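Local coordinates for protein iron transport multicopper oxidase FET3 (Saccharomyces cerevisiae, PDB 1ZPU) that oxidises ferrous iron to ferric iron with molecular oxygen, using four copper ions per monomer, so that a permease can import the iron into the cell, at residues 153-158 and 468-473. Residues are numbered along the deposited sequence; the frame is centred on the assembly and turned at random.
Sequences SFMSVY and HLLQGL. With CU1 (copper (I) ion), chain B.
Phe154, the last residue of helix 147-154, and Met155 just after it reach across to Leu470, the last of helix 466-470, and Gln471 just beyond, without a hydrogen bond between the segments. The bond from CA to CB of Phe154 points toward the other segment, and with CG anti to the backbone N (chi1 174°) the ring continues in that direction. It presents its edge to the amide of Gln471: ring atom CZ of Phe154 lies 3.3 Å from OE1 of Gln471, near the ring plane, and the two planes are 84° apart. A ring edge, slightly positive at its hydrogens, suits an amide oxygen. Beside this pair Met155 bends at chi2 and chi3, which brings its SD to 3.9 Å from CG of Gln471 and its CE to 3.5 Å from CB of Leu470. The flexible, unbranched thioether can bend so that its sulfur meets one residue and its methyl group the other.

The other end of the Gln471 amide is held by the third domain, where NE2 donates to the backbone O of Asn332. Replacing Gln471 by an alanine would probably leave the Phe154 edge without its amide partner and the Asn332 carbonyl without that donor. Phe154 also meets Trp467 edge-to-face, while Met155 rests on Val331. Behind these groups, helix 466-470 ends in a Schellman motif, with N of Leu473 bonded to O of His468 (3.0 Å); Gly472 takes the positive phi, where a side chain would press on the preceding carbonyl.

One turn before Gln471, His468 binds copper through ND1 at 2.1 Å, and its NE2 is hydrogen-bonded to Glu164 of the second domain. Cys463 and His392 supply the other two ligands of this copper. The contact joins the second and third cupredoxin domains beside the type 1 copper site of a multicopper oxidase.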
ATOM      1  N   SER A 153       0.539  23.389  -0.983  1.00 69.68           N
ATOM      2  CA  SER A 153       0.361  23.896   0.373  1.00 69.85           C
ATOM      3  C   SER A 153       0.631  22.836   1.447  1.00 69.76           C
ATOM      4  O   SER A 153       0.724  23.176   2.621  1.00 70.25           O
ATOM      5  CB  SER A 153      -1.009  24.551   0.569  1.00 69.75           C
ATOM      6  OG  SER A 153      -2.044  23.691   0.133  1.00 70.66           O
ATOM      7  N   PHE A 154       0.776  21.571   1.058  1.00 69.37           N
ATOM      8  CA  PHE A 154       1.151  20.533   2.021  1.00 69.12           C
ATOM      9  C   PHE A 154       2.634  20.570   2.361  1.00 69.24           C
ATOM     10  O   PHE A 154       3.013  20.556   3.529  1.00 69.23           O
ATOM     11  CB  PHE A 154       0.803  19.137   1.519  1.00 68.71           C
ATOM     12  CG  PHE A 154       1.302  18.043   2.408  1.00 67.65           C
ATOM     13  CD1 PHE A 154       0.979  18.032   3.771  1.00 67.09           C
ATOM     14  CD2 PHE A 154       2.079  17.012   1.887  1.00 66.80           C
ATOM     15  CE1 PHE A 154       1.434  17.013   4.609  1.00 67.35           C
ATOM     16  CE2 PHE A 154       2.537  15.976   2.704  1.00 66.66           C
ATOM     17  CZ  PHE A 154       2.219  15.975   4.072  1.00 67.99           C
ATOM     18  N   MET A 155       3.467  20.570   1.330  1.00 69.47           N
ATOM     19  CA  MET A 155       4.901  20.647   1.491  1.00 69.70           C
ATOM     20  C   MET A 155       5.284  22.118   1.365  1.00 69.59           C
ATOM     21  O   MET A 155       5.752  22.565   0.316  1.00 69.74           O
ATOM     22  CB  MET A 155       5.584  19.811   0.412  1.00 69.91           C
ATOM     23  CG  MET A 155       6.682  18.913   0.947  1.00 71.51           C
ATOM     24  SD  MET A 155       6.027  17.353   1.577  1.00 70.75           S
ATOM     25  CE  MET A 155       5.663  16.589   0.010  1.00 74.18           C
ATOM     26  N   SER A 156       5.071  22.865   2.442  1.00 69.46           N
ATOM     27  CA  SER A 156       5.093  24.317   2.391  1.00 69.36           C
ATOM     28  C   SER A 156       5.583  24.876   3.713  1.00 69.28           C
ATOM     29  O   SER A 156       5.389  24.244   4.753  1.00 69.37           O
ATOM     30  CB  SER A 156       3.673  24.830   2.111  1.00 69.23           C
ATOM     31  OG  SER A 156       3.613  26.246   2.164  1.00 69.76           O
ATOM     32  N   VAL A 157       6.192  26.063   3.672  1.00 69.11           N
ATOM     33  CA  VAL A 157       6.581  26.773   4.885  1.00 69.03           C
ATOM     34  C   VAL A 157       5.372  27.253   5.682  1.00 68.98           C
ATOM     35  O   VAL A 157       5.490  27.545   6.865  1.00 69.17           O
ATOM     36  CB  VAL A 157       7.481  27.991   4.595  1.00 69.01           C
ATOM     37  CG1 VAL A 157       8.906  27.560   4.385  1.00 69.02           C
ATOM     38  CG2 VAL A 157       6.964  28.774   3.402  1.00 69.18           C
ATOM     39  N   TYR A 158       4.215  27.343   5.040  1.00 68.79           N
ATOM     40  CA  TYR A 158       3.005  27.728   5.755  1.00 68.78           C
ATOM     41  C   TYR A 158       2.282  26.505   6.327  1.00 68.95           C
ATOM     42  O   TYR A 158       1.129  26.591   6.755  1.00 68.94           O
ATOM     43  CB  TYR A 158       2.105  28.585   4.875  1.00 68.62           C
ATOM     44  CG  TYR A 158       2.877  29.641   4.123  1.00 68.78           C
ATOM     45  CD1 TYR A 158       3.111  29.514   2.756  1.00 68.88           C
ATOM     46  CD2 TYR A 158       3.406  30.746   4.778  1.00 68.11           C
ATOM     47  CE1 TYR A 158       3.839  30.471   2.057  1.00 68.49           C
ATOM     48  CE2 TYR A 158       4.129  31.700   4.090  1.00 68.34           C
ATOM     49  CZ  TYR A 158       4.343  31.556   2.727  1.00 68.57           C
ATOM     50  OH  TYR A 158       5.054  32.504   2.024  1.00 68.92           O
ATOM     51  N   HIS A 468       2.679  10.944   3.547  1.00 68.63           N
ATOM     52  CA  HIS A 468       3.876  10.619   4.288  1.00 68.51           C
ATOM     53  C   HIS A 468       4.989  10.083   3.377  1.00 68.80           C
ATOM     54  O   HIS A 468       6.188  10.315   3.626  1.00 68.56           O
ATOM     55  CB  HIS A 468       3.556   9.661   5.436  1.00 68.11           C
ATOM     56  CG  HIS A 468       2.579  10.218   6.429  1.00 67.94           C
ATOM     57  ND1 HIS A 468       1.978   9.443   7.401  1.00 67.23           N
ATOM     58  CD2 HIS A 468       2.082  11.467   6.590  1.00 66.08           C
ATOM     59  CE1 HIS A 468       1.165  10.190   8.120  1.00 65.90           C
ATOM     60  NE2 HIS A 468       1.207  11.420   7.647  1.00 64.83           N
ATOM     61  N   LEU A 469       4.588   9.374   2.323  1.00 68.96           N
ATOM     62  CA  LEU A 469       5.528   8.933   1.308  1.00 68.97           C
ATOM     63  C   LEU A 469       6.110  10.143   0.569  1.00 69.11           C
ATOM     64  O   LEU A 469       7.296  10.165   0.249  1.00 69.28           O
ATOM     65  CB  LEU A 469       4.846   7.982   0.345  1.00 68.90           C
ATOM     66  CG  LEU A 469       5.692   7.330  -0.747  1.00 68.97           C
ATOM     67  CD1 LEU A 469       6.840   6.461  -0.180  1.00 67.67           C
ATOM     68  CD2 LEU A 469       4.762   6.533  -1.670  1.00 67.92           C
ATOM     69  N   LEU A 470       5.277  11.153   0.325  1.00 69.32           N
ATOM     70  CA  LEU A 470       5.738  12.429  -0.234  1.00 69.54           C
ATOM     71  C   LEU A 470       6.709  13.131   0.689  1.00 69.41           C
ATOM     72  O   LEU A 470       7.640  13.797   0.215  1.00 69.57           O
ATOM     73  CB  LEU A 470       4.570  13.363  -0.546  1.00 69.77           C
ATOM     74  CG  LEU A 470       3.969  13.142  -1.930  1.00 71.14           C
ATOM     75  CD1 LEU A 470       2.529  13.636  -1.979  1.00 72.41           C
ATOM     76  CD2 LEU A 470       4.827  13.813  -3.007  1.00 72.82           C
ATOM     77  N   GLN A 471       6.491  12.975   1.996  1.00 69.23           N
ATOM     78  CA  GLN A 471       7.392  13.501   3.014  1.00 69.05           C
ATOM     79  C   GLN A 471       8.675  12.674   3.142  1.00 68.94           C
ATOM     80  O   GLN A 471       9.558  13.012   3.925  1.00 69.08           O
ATOM     81  CB  GLN A 471       6.669  13.565   4.345  1.00 69.03           C
ATOM     82  CG  GLN A 471       5.680  14.694   4.476  1.00 69.37           C
ATOM     83  CD  GLN A 471       5.049  14.712   5.850  1.00 70.84           C
ATOM     84  OE1 GLN A 471       4.034  14.043   6.091  1.00 72.93           O
ATOM     85  NE2 GLN A 471       5.655  15.458   6.776  1.00 70.48           N
ATOM     86  N   GLY A 472       8.759  11.583   2.380  1.00 69.00           N
ATOM     87  CA  GLY A 472       9.938  10.707   2.350  1.00 68.91           C
ATOM     88  C   GLY A 472      10.049   9.572   3.370  1.00 69.12           C
ATOM     89  O   GLY A 472      11.161   9.165   3.700  1.00 69.20           O
ATOM     90  N   LEU A 473       8.917   9.038   3.849  1.00 69.09           N
ATOM     91  CA  LEU A 473       8.925   7.968   4.846  1.00 68.97           C
ATOM     92  C   LEU A 473       9.111   6.635   4.158  1.00 69.14           C
ATOM     93  O   LEU A 473       8.167   5.849   4.063  1.00 69.32           O
ATOM     94  CB  LEU A 473       7.610   7.923   5.622  1.00 68.77           C
ATOM     95  CG  LEU A 473       7.672   7.823   7.154  1.00 69.43           C
ATOM     96  CD1 LEU A 473       6.353   7.347   7.747  1.00 68.83           C
ATOM     97  CD2 LEU A 473       8.839   6.990   7.685  1.00 69.43           C
TER
HETATM   98 CU   CU1 B1001       2.533   7.472   7.793  1.00 82.54          CU